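Local atomic coordinates of alpha-L-arabinofuranosidase B (Aspergillus kawachii, PDB entry 6SXT), a protein that hydrolyses terminal non-reducing alpha-L-arabinofuranosyl residues from arabinan, arabinoxylan and arabinogalactan side chains, helping to degrade plant hemicellulose. Residues T86-P90 / Y101-A105; H155-C161 / S283-T289; E180-N186 / P198-D203; W190-A194 / G215-G219. Residues are numbered along the deposited sequence.

Contact 1: T86-P90 / Y101-A105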
# COMPACT_ATOMS: atom_id res chain seq x y z
N THR A 86 11.33 2.88 -8.96
CA THR A 86 12.25 2.09 -8.15
C THR A 86 12.26 2.61 -6.70
O THR A 86 11.65 3.67 -6.37
CB THR A 86 13.65 2.06 -8.78
OG1 THR A 86 14.14 3.40 -8.79
CG2 THR A 86 13.66 1.40 -10.14
N GLN A 87 12.95 1.92 -5.85
CA GLN A 87 12.99 2.23 -4.40
C GLN A 87 13.34 3.71 -4.22
O GLN A 87 14.36 4.15 -4.75
CB GLN A 87 14.00 1.32 -3.71
CG GLN A 87 13.90 1.32 -2.20
CD GLN A 87 14.82 0.28 -1.59
OE1 GLN A 87 15.56 -0.44 -2.31
NE2 GLN A 87 14.76 0.11 -0.27
N ALA A 88 12.51 4.47 -3.51
CA ALA A 88 12.69 5.91 -3.43
C ALA A 88 13.90 6.21 -2.53
O ALA A 88 14.09 5.64 -1.45
CB ALA A 88 11.48 6.60 -2.94
N PRO A 89 14.69 7.21 -2.97
CA PRO A 89 15.88 7.61 -2.20
C PRO A 89 15.59 8.60 -1.11
O PRO A 89 14.60 9.33 -1.10
CB PRO A 89 16.71 8.28 -3.30
CG PRO A 89 15.69 8.96 -4.19
CD PRO A 89 14.55 7.94 -4.23
N PRO A 90 16.56 8.78 -0.18
CA PRO A 90 16.43 9.84 0.80
C PRO A 90 16.37 11.21 0.12
O PRO A 90 16.95 11.43 -0.96
CB PRO A 90 17.74 9.65 1.62
CG PRO A 90 18.69 9.07 0.67
CD PRO A 90 17.85 8.08 -0.14
N TYR A 101 17.00 5.24 2.26
CA TYR A 101 15.99 4.87 1.23
C TYR A 101 14.68 4.51 1.92
O TYR A 101 14.60 4.24 3.13
CB TYR A 101 16.44 3.69 0.36
CG TYR A 101 17.33 4.14 -0.77
CD1 TYR A 101 18.66 4.50 -0.53
CD2 TYR A 101 16.88 4.15 -2.08
CE1 TYR A 101 19.45 4.95 -1.56
CE2 TYR A 101 17.67 4.60 -3.11
CZ TYR A 101 18.95 5.03 -2.84
OH TYR A 101 19.75 5.42 -3.89
N ASP A 102 13.62 4.60 1.12
CA ASP A 102 12.30 4.15 1.61
C ASP A 102 12.18 2.65 1.43
O ASP A 102 12.96 2.02 0.73
CB ASP A 102 11.23 4.88 0.83
CG ASP A 102 11.17 6.38 1.05
OD1 ASP A 102 11.74 6.86 2.06
OD2 ASP A 102 10.63 7.07 0.17
N ASN A 103 11.25 2.05 2.17
CA ASN A 103 10.96 0.62 2.05
C ASN A 103 10.32 0.33 0.66
O ASN A 103 9.53 1.17 0.13
CB ASN A 103 9.97 0.15 3.09
CG ASN A 103 10.45 0.25 4.52
OD1 ASN A 103 9.65 0.56 5.38
ND2 ASN A 103 11.72 -0.06 4.77
N LEU A 104 10.61 -0.87 0.18
CA LEU A 104 9.81 -1.50 -0.90
C LEU A 104 8.52 -2.06 -0.32
O LEU A 104 8.46 -2.52 0.84
CB LEU A 104 10.63 -2.59 -1.56
CG LEU A 104 11.87 -2.10 -2.31
CD1 LEU A 104 12.67 -3.29 -2.74
CD2 LEU A 104 11.50 -1.25 -3.48
N ALA A 105 7.50 -2.14 -1.16
CA ALA A 105 6.23 -2.78 -0.79
C ALA A 105 6.32 -4.28 -0.84
O ALA A 105 6.95 -4.85 -1.74
CB ALA A 105 5.10 -2.28 -1.68
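Residues 86-90 and 101-105 run in nearly opposite directions, their end-to-end vectors 154° apart, and their CA atoms come nearest at Pro89 and Tyr101, with 4.4 Å between them. A single backbone hydrogen bond joins them: Asp102 N donates to Ala88 O over 2.8 Å, almost linearly, and Tyr101 CA adds a CA-H...O contact to the same Ala88 O at 3.4 Å. Proline at 89 and 90 has no amide hydrogen, so the pairing cannot be carried on by those nitrogens. A second hydrogen bond comes from the side chain of Gln87. With chi1 and chi2 both t it extends across the gap, and NE2 donates to Asp102 O at 2.8 Å, while Gln87 CB packs against Leu104 CD2 at 3.6 Å. At the other end the Tyr101 ring lies over the proline pair; Pro89 CA and Pro90 CD sit on the same face, 3.8 and 3.9 Å from the ring centroid, as CH-pi contacts. The carboxylate of Asp102 turns to Asn282, next to the proton donor Asp281. The contact thus closes the irregular loop between strands 86-87 and 105-106 of the catalytic domain.

Contact 2: H155-C161 / S283-T289. With NAG (2-acetamido-2-deoxy-beta-D-glucopyranose), chain B; LXE ([(1~{S},2~{S},3~{S},4~{S})-2-(hydroxymethyl)-3,4-bis(oxidanyl)cyclopentyl]azanium), chain G.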
# COMPACT_ATOMS: atom_id res chain seq x y z
N HIS A 155 -7.68 2.69 2.46
CA HIS A 155 -6.31 2.51 3.00
C HIS A 155 -5.60 3.85 2.94
O HIS A 155 -5.23 4.26 1.86
CB HIS A 155 -5.55 1.43 2.20
CG HIS A 155 -4.19 1.18 2.72
ND1 HIS A 155 -3.15 0.78 1.91
CD2 HIS A 155 -3.69 1.23 4.00
CE1 HIS A 155 -2.07 0.61 2.65
NE2 HIS A 155 -2.37 0.90 3.96
N TYR A 156 -5.47 4.54 4.07
CA TYR A 156 -4.98 5.93 4.04
C TYR A 156 -4.63 6.31 5.48
O TYR A 156 -5.06 5.64 6.42
CB TYR A 156 -6.02 6.90 3.44
CG TYR A 156 -7.25 7.02 4.29
CD1 TYR A 156 -7.33 7.99 5.26
CD2 TYR A 156 -8.34 6.18 4.09
CE1 TYR A 156 -8.46 8.12 6.08
CE2 TYR A 156 -9.47 6.31 4.88
CZ TYR A 156 -9.52 7.27 5.89
OH TYR A 156 -10.65 7.37 6.64
N ASN A 157 -3.95 7.42 5.61
CA ASN A 157 -3.81 8.08 6.93
C ASN A 157 -3.78 9.58 6.70
O ASN A 157 -4.20 10.07 5.64
CB ASN A 157 -2.67 7.45 7.72
CG ASN A 157 -1.28 7.78 7.20
OD1 ASN A 157 -1.15 8.63 6.31
ND2 ASN A 157 -0.28 7.09 7.73
N ASP A 158 -3.32 10.33 7.73
CA ASP A 158 -3.36 11.79 7.72
C ASP A 158 -1.94 12.33 7.73
O ASP A 158 -1.79 13.58 7.86
CB ASP A 158 -4.20 12.29 8.92
CG ASP A 158 -3.69 11.81 10.25
OD1 ASP A 158 -2.66 11.17 10.30
OD2 ASP A 158 -4.38 12.12 11.28
N ALA A 159 -0.94 11.50 7.47
CA ALA A 159 0.48 11.90 7.48
C ALA A 159 0.93 12.26 6.08
O ALA A 159 0.40 11.74 5.10
CB ALA A 159 1.31 10.82 8.06
N CYS A 160 1.89 13.15 5.93
CA CYS A 160 2.35 13.55 4.60
C CYS A 160 3.26 12.46 4.04
O CYS A 160 4.18 12.03 4.74
CB CYS A 160 3.13 14.85 4.65
SG CYS A 160 3.57 15.43 3.01
N CYS A 161 3.03 11.97 2.82
CA CYS A 161 1.93 12.30 1.93
C CYS A 161 1.76 11.13 0.95
O CYS A 161 2.78 10.65 0.44
CB CYS A 161 2.15 13.51 1.03
SG CYS A 161 1.84 15.13 1.82
N SER A 283 8.79 13.08 2.23
CA SER A 283 7.88 12.88 3.37
C SER A 283 7.34 11.46 3.24
O SER A 283 6.76 11.17 2.18
CB SER A 283 6.76 13.87 3.41
OG SER A 283 7.23 15.22 3.68
N ASN A 284 7.51 10.63 4.25
CA ASN A 284 7.23 9.17 4.12
C ASN A 284 6.37 8.64 5.27
O ASN A 284 6.60 7.52 5.70
CB ASN A 284 8.50 8.39 3.84
CG ASN A 284 9.61 8.39 4.89
OD1 ASN A 284 9.73 7.44 5.72
ND2 ASN A 284 10.48 9.37 4.81
N GLY A 285 5.43 9.43 5.77
CA GLY A 285 4.55 8.98 6.86
C GLY A 285 3.25 8.36 6.39
O GLY A 285 2.55 7.78 7.23
N ALA A 286 2.93 8.48 5.10
CA ALA A 286 1.59 8.12 4.60
C ALA A 286 1.51 6.63 4.29
O ALA A 286 2.51 5.91 4.13
CB ALA A 286 1.23 8.95 3.39
N GLN A 287 0.27 6.18 4.14
CA GLN A 287 -0.02 4.83 3.67
C GLN A 287 -1.10 4.92 2.60
O GLN A 287 -1.91 5.85 2.60
CB GLN A 287 -0.39 3.89 4.82
CG GLN A 287 -1.69 4.27 5.50
CD GLN A 287 -1.95 3.50 6.78
OE1 GLN A 287 -1.02 2.88 7.32
NE2 GLN A 287 -3.20 3.50 7.27
N GLY A 288 -1.18 3.87 1.77
CA GLY A 288 -2.17 3.79 0.69
C GLY A 288 -1.87 2.63 -0.21
O GLY A 288 -0.87 1.95 -0.01
N THR A 289 -2.77 2.37 -1.14
CA THR A 289 -2.60 1.28 -2.07
C THR A 289 -2.81 1.80 -3.49
O THR A 289 -3.84 2.43 -3.75
CB THR A 289 -3.60 0.15 -1.84
OG1 THR A 289 -3.40 -0.38 -0.53
CG2 THR A 289 -3.44 -0.98 -2.84
C1 NAG B . -7.90 11.09 10.12
C2 NAG B . -7.94 12.18 11.24
C3 NAG B . -7.73 11.52 12.61
C4 NAG B . -8.74 10.42 12.84
C5 NAG B . -8.63 9.47 11.60
C6 NAG B . -9.57 8.31 11.72
C7 NAG B . -7.20 14.50 10.90
C8 NAG B . -6.00 15.32 10.68
N2 NAG B . -6.94 13.20 11.03
O3 NAG B . -7.94 12.63 13.57
O4 NAG B . -8.38 9.59 13.94
O5 NAG B . -8.97 10.16 10.42
O6 NAG B . -10.92 8.72 11.86
O7 NAG B . -8.34 14.99 10.88
C1' LXE G . 6.56 19.56 0.23
C2' LXE G . 6.43 18.08 -0.12
O2' LXE G . 7.15 17.75 -1.25
C3' LXE G . 4.97 17.98 -0.31
O3' LXE G . 4.60 16.54 -0.44
C4' LXE G . 4.47 18.55 1.00
C5' LXE G . 3.06 19.08 0.91
O5' LXE G . 2.84 20.01 -0.13
C6' LXE G . 5.54 19.67 1.33
N1' LXE G . 6.09 19.32 2.67
O HOH W 1 -4.97 4.24 -1.14
O HOH W 2 -0.57 0.51 5.94
O HOH W 3 -2.96 8.44 2.96
O HOH W 4 4.40 8.84 2.61
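His155 adopts the t rotamer, which carries its ring along residues 287-289: Gly288 CA lies over one face, 3.8 Å from the ring centroid, and ND1 shares a 2.7 Å hydrogen bond with Thr289 OG1. Across the ring, NE2 is hydrogen-bonded to water 2, and that water donates to Gln287 OE1. Gln287, p at chi1 and t at chi2, brings NE2 to Tyr156 O at 3.0 Å; the same amide reaches Glu418 of the arabinose-binding domain. Asn157, also p, donates from ND2 to Gly285 O at 3.0 Å, while its OD1 accepts from Ala159 N at 3.1 Å, forming an Asx turn. Gly285 N donates to Cys160 O at 3.1 Å. Ser283 CB packs on Cys160 SG at 3.6 Å, its hydroxyl hydrogen-bonded to Asp281, the proton donor. Cys160 and Cys161 form a vicinal disulfide across a cis peptide, and each SG lies 3.8 Å from LXE O3', in the wall of the arabinofuranose pocket.

Contact 3: E180-N186 / P198-D203. With NAG (2-acetamido-2-deoxy-beta-D-glucopyranose), chain B; LXE ([(1~{S},2~{S},3~{S},4~{S})-2-(hydroxymethyl)-3,4-bis(oxidanyl)cyclopentyl]azanium), chain G.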
# COMPACT_ATOMS: atom_id res chain seq x y z
N GLU A 180 3.05 18.56 -8.87
CA GLU A 180 1.62 18.42 -9.20
C GLU A 180 1.30 16.92 -9.17
O GLU A 180 1.66 16.19 -10.15
CB GLU A 180 1.36 18.98 -10.57
CG GLU A 180 -0.12 19.00 -10.95
CD GLU A 180 -0.35 19.74 -12.25
OE1 GLU A 180 0.06 19.26 -13.32
OE2 GLU A 180 -0.97 20.86 -12.16
N ALA A 181 0.72 16.50 -8.07
CA ALA A 181 0.48 15.06 -7.83
C ALA A 181 -0.85 14.86 -7.14
O ALA A 181 -1.34 15.68 -6.36
CB ALA A 181 1.63 14.51 -7.03
N ILE A 182 -1.47 13.73 -7.48
CA ILE A 182 -2.61 13.18 -6.72
C ILE A 182 -2.20 12.93 -5.28
O ILE A 182 -1.18 12.29 -5.06
CB ILE A 182 -3.12 11.89 -7.38
CG1 ILE A 182 -3.62 12.14 -8.79
CG2 ILE A 182 -4.17 11.24 -6.49
CD1 ILE A 182 -3.75 10.84 -9.60
N TYR A 183 -3.05 13.33 -4.36
CA TYR A 183 -2.95 12.96 -2.95
C TYR A 183 -4.25 12.26 -2.53
O TYR A 183 -5.33 12.71 -2.92
CB TYR A 183 -2.75 14.22 -2.07
CG TYR A 183 -2.94 13.93 -0.61
CD1 TYR A 183 -1.88 13.51 0.18
CD2 TYR A 183 -4.17 14.05 0.02
CE1 TYR A 183 -2.04 13.16 1.50
CE2 TYR A 183 -4.34 13.71 1.34
CZ TYR A 183 -3.28 13.27 2.11
OH TYR A 183 -3.45 12.87 3.41
N LEU A 184 -4.14 11.23 -1.72
CA LEU A 184 -5.33 10.60 -1.08
C LEU A 184 -5.03 10.35 0.38
O LEU A 184 -4.09 9.64 0.70
CB LEU A 184 -5.73 9.30 -1.77
CG LEU A 184 -6.95 8.62 -1.17
CD1 LEU A 184 -8.21 9.46 -1.25
CD2 LEU A 184 -7.18 7.27 -1.83
N GLY A 185 -5.88 10.91 1.26
CA GLY A 185 -5.72 10.72 2.70
C GLY A 185 -6.56 11.75 3.45
O GLY A 185 -7.32 12.47 2.84
N ASN A 186 -6.42 11.76 4.78
CA ASN A 186 -7.24 12.74 5.55
C ASN A 186 -6.33 13.69 6.28
O ASN A 186 -6.73 14.14 7.35
CB ASN A 186 -8.25 12.07 6.47
CG ASN A 186 -7.69 11.41 7.70
OD1 ASN A 186 -6.75 10.62 7.66
ND2 ASN A 186 -8.30 11.74 8.87
N PRO A 198 -11.41 10.14 3.69
CA PRO A 198 -10.30 10.87 3.06
C PRO A 198 -10.75 11.68 1.86
O PRO A 198 -11.89 11.56 1.43
CB PRO A 198 -9.39 9.72 2.63
CG PRO A 198 -10.39 8.63 2.22
CD PRO A 198 -11.51 8.76 3.22
N TRP A 199 -9.85 12.49 1.30
CA TRP A 199 -10.12 13.38 0.17
C TRP A 199 -9.06 13.12 -0.89
O TRP A 199 -7.88 12.92 -0.54
CB TRP A 199 -10.09 14.86 0.55
CG TRP A 199 -11.03 15.16 1.68
CD1 TRP A 199 -12.37 15.31 1.58
CD2 TRP A 199 -10.68 15.32 3.07
NE1 TRP A 199 -12.89 15.52 2.84
CE2 TRP A 199 -11.88 15.56 3.76
CE3 TRP A 199 -9.49 15.27 3.80
CZ2 TRP A 199 -11.90 15.72 5.15
CZ3 TRP A 199 -9.50 15.45 5.16
CH2 TRP A 199 -10.71 15.64 5.83
N ILE A 200 -9.46 13.25 -2.14
CA ILE A 200 -8.51 13.43 -3.25
C ILE A 200 -8.16 14.90 -3.27
O ILE A 200 -9.06 15.74 -3.37
CB ILE A 200 -9.09 13.03 -4.61
CG1 ILE A 200 -9.52 11.56 -4.60
CG2 ILE A 200 -8.08 13.35 -5.68
CD1 ILE A 200 -10.43 11.22 -5.75
N MET A 201 -6.87 15.19 -3.18
CA MET A 201 -6.42 16.58 -3.31
C MET A 201 -5.25 16.61 -4.29
O MET A 201 -4.81 15.55 -4.77
CB MET A 201 -6.01 17.13 -1.95
CG MET A 201 -7.18 17.12 -1.01
SD MET A 201 -6.90 18.06 0.56
CE MET A 201 -6.18 16.77 1.53
N VAL A 202 -4.75 17.79 -4.55
CA VAL A 202 -3.58 17.94 -5.45
C VAL A 202 -2.45 18.55 -4.64
O VAL A 202 -2.62 19.65 -4.09
CB VAL A 202 -3.87 18.74 -6.72
CG1 VAL A 202 -2.64 18.93 -7.57
CG2 VAL A 202 -4.97 18.04 -7.51
N ASP A 203 -1.34 17.85 -4.62
CA ASP A 203 -0.11 18.33 -3.95
C ASP A 203 0.60 19.20 -4.96
O ASP A 203 1.10 18.71 -5.99
CB ASP A 203 0.72 17.15 -3.45
CG ASP A 203 1.85 17.53 -2.51
OD1 ASP A 203 2.09 18.78 -2.42
OD2 ASP A 203 2.37 16.57 -1.85
C1 NAG B . -7.90 11.09 10.12
C2 NAG B . -7.94 12.18 11.24
C3 NAG B . -7.73 11.52 12.61
C4 NAG B . -8.74 10.42 12.84
C5 NAG B . -8.63 9.47 11.60
C6 NAG B . -9.57 8.31 11.72
C7 NAG B . -7.20 14.50 10.90
C8 NAG B . -6.00 15.32 10.68
N2 NAG B . -6.94 13.20 11.03
O3 NAG B . -7.94 12.63 13.57
O4 NAG B . -8.38 9.59 13.94
O5 NAG B . -8.97 10.16 10.42
O6 NAG B . -10.92 8.72 11.86
O7 NAG B . -8.34 14.99 10.88
C1' LXE G . 6.56 19.56 0.23
C2' LXE G . 6.43 18.08 -0.12
O2' LXE G . 7.15 17.75 -1.25
C3' LXE G . 4.97 17.98 -0.31
O3' LXE G . 4.60 16.54 -0.44
C4' LXE G . 4.47 18.55 1.00
C5' LXE G . 3.06 19.08 0.91
O5' LXE G . 2.84 20.01 -0.13
C6' LXE G . 5.54 19.67 1.33
N1' LXE G . 6.09 19.32 2.67
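Tyr183 and Met201 meet on one face of this antiparallel pair, Tyr183 CE2 lying 3.6 Å from Met201 CE. The other face carries Ile182, Leu184, Ile200 and Val202, with Leu184 CD1 reaching Ile200 CG1 at 4.2 Å; Ile182, Ile200 and Val202 pack on strand 227-235 of the large sheet. The axes of strands 180-185 and 199-203 come within 4.6 Å, their directions 150° apart. Backbone hydrogen bonds pair Ala181 N with Asp203 O (3.1 Å), Asp203 N with Ala181 O (2.8 Å), and Tyr183 N with Met201 O and Met201 N with Tyr183 O (both 2.9 Å). Trp199 N to Gly185 O is 3.0 Å, but Gly185 N to Trp199 O is weak at 3.4 Å. At one end Asn186, the N-glycosylation site, is covalently bonded through ND2 to NAG C1; at the other, Asp203 OD1 and OD2 accept from LXE O5' and O3' at 2.7 and 2.6 Å. The ladder thus ends in the substrate-binding carboxylate of Asp203, which receives two ligand hydroxyls.

Contact 4: W190-A194 / G215-G219. With EDO (1,2-ethanediol), chain P.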
# COMPACT_ATOMS: atom_id res chain seq x y z
N TRP A 190 -3.02 21.23 5.45
CA TRP A 190 -3.22 22.23 4.39
C TRP A 190 -4.69 22.23 3.99
O TRP A 190 -5.54 22.85 4.66
CB TRP A 190 -2.24 21.91 3.25
CG TRP A 190 -0.79 21.86 3.64
CD1 TRP A 190 0.08 22.92 3.73
CD2 TRP A 190 -0.01 20.69 3.93
NE1 TRP A 190 1.32 22.48 4.09
CE2 TRP A 190 1.30 21.12 4.24
CE3 TRP A 190 -0.30 19.30 4.02
CZ2 TRP A 190 2.32 20.21 4.58
CZ3 TRP A 190 0.71 18.41 4.32
CH2 TRP A 190 2.01 18.87 4.62
N GLY A 191 -5.05 21.54 2.94
CA GLY A 191 -6.41 21.51 2.43
C GLY A 191 -7.18 20.35 3.02
O GLY A 191 -6.58 19.40 3.49
N TYR A 192 -8.49 20.42 2.82
CA TYR A 192 -9.41 19.32 3.15
C TYR A 192 -10.77 19.66 2.57
O TYR A 192 -11.05 20.78 2.03
CB TYR A 192 -9.38 19.01 4.65
CG TYR A 192 -9.82 20.21 5.47
CD1 TYR A 192 -11.16 20.44 5.73
CD2 TYR A 192 -8.89 21.14 5.92
CE1 TYR A 192 -11.58 21.56 6.46
CE2 TYR A 192 -9.30 22.27 6.64
CZ TYR A 192 -10.64 22.47 6.91
OH TYR A 192 -11.09 23.59 7.59
N GLY A 193 -11.62 18.63 2.48
CA GLY A 193 -12.93 18.74 1.87
C GLY A 193 -14.05 18.56 2.91
O GLY A 193 -13.77 18.67 4.14
N ALA A 194 -15.23 18.26 2.40
CA ALA A 194 -16.46 18.00 3.19
C ALA A 194 -16.31 16.69 3.97
O ALA A 194 -15.62 15.72 3.53
CB ALA A 194 -17.66 18.01 2.30
N GLY A 215 -6.95 25.48 2.49
CA GLY A 215 -7.81 24.85 3.52
C GLY A 215 -9.10 24.24 2.95
O GLY A 215 -9.05 23.47 2.00
N TYR A 216 -10.27 24.57 3.52
CA TYR A 216 -11.57 23.94 3.18
C TYR A 216 -12.07 24.34 1.80
O TYR A 216 -12.12 25.53 1.46
CB TYR A 216 -12.58 24.32 4.27
CG TYR A 216 -13.96 23.75 4.09
CD1 TYR A 216 -14.17 22.39 4.19
CD2 TYR A 216 -15.04 24.56 3.78
CE1 TYR A 216 -15.44 21.86 4.07
CE2 TYR A 216 -16.32 24.04 3.62
CZ TYR A 216 -16.52 22.69 3.80
OH TYR A 216 -17.78 22.21 3.59
N ASN A 217 -12.55 23.37 1.04
CA ASN A 217 -13.34 23.56 -0.19
C ASN A 217 -14.50 22.59 -0.10
O ASN A 217 -14.26 21.36 0.09
CB ASN A 217 -12.53 23.38 -1.45
CG ASN A 217 -11.48 24.45 -1.63
OD1 ASN A 217 -11.77 25.42 -2.38
ND2 ASN A 217 -10.28 24.22 -1.07
N SER A 218 -15.72 23.14 -0.12
CA SER A 218 -16.96 22.37 0.17
C SER A 218 -17.20 21.36 -0.93
O SER A 218 -17.99 20.43 -0.72
CB SER A 218 -18.15 23.36 0.35
OG SER A 218 -18.44 24.01 -0.92
N GLY A 219 -16.70 21.61 -2.14
CA GLY A 219 -17.07 20.80 -3.29
C GLY A 219 -16.22 19.53 -3.39
O GLY A 219 -16.44 18.83 -4.39
C1 EDO P . -15.45 23.50 -4.23
O1 EDO P . -15.74 24.08 -2.95
C2 EDO P . -14.03 23.39 -4.75
O2 EDO P . -13.33 22.06 -4.88
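Trp190 belongs to the pocket that holds the inhibitor LXE, and the residues following it run beside 215-219 in a contact centred about 24 Å from the centre of the chain. The two segments lie almost parallel, 15° apart, and are joined by one backbone bridge, Tyr192 with Tyr216. Tyr192 N donates to Gly215 O and Asn217 N to Tyr192 O, both at 3.2 Å. Close CA-H...O contacts supplement them: Gly215 CA to Trp190 O at 3.2 Å and Gly193 CA to Asn217 O at 3.4 Å. The positive phi of Gly215 (72°) favours glycine. The Tyr192 and Tyr216 rings meet obliquely, with Tyr192 CE1 3.5 Å from Tyr216 CD1. Asn217 ND2 is hydrogen-bonded to Ser210 OG and Asp213 O. The CA-to-CB bond of Trp190 points away from 215-219, and its ring packs on Cys160 and Asn207. The result is a single parallel-type bridge between two irregular loops, one supplying an aromatic wall of the arabinofuranose pocket.

Overall arrangement
Contacts 2, 3 and 4 converge on the inhibitor LXE: Cys160 and Cys161 come from contact 2, Asp203 from contact 3 and Trp190 from contact 4, beside the nucleophile Glu205 and the proton donor Asp281. Trp190 CH2 packs 4.1 Å from Cys160 SG. The centres of contacts 2 and 3 are about 10 Å apart, and Asn157 O lies 2.9 Å from Asn186 N, a probable hydrogen bond. Contacts 3 and 4 interlock along the chain, their segments alternating, with Trp199 NE1 2.8 Å from Ala194 O. Contact 1 closes earlier in the chain and meets contact 2 where Asp102 OD1 lies 3.9 Å from Asn284 CG; its Asp102 side chain remains about 11 Å from LXE.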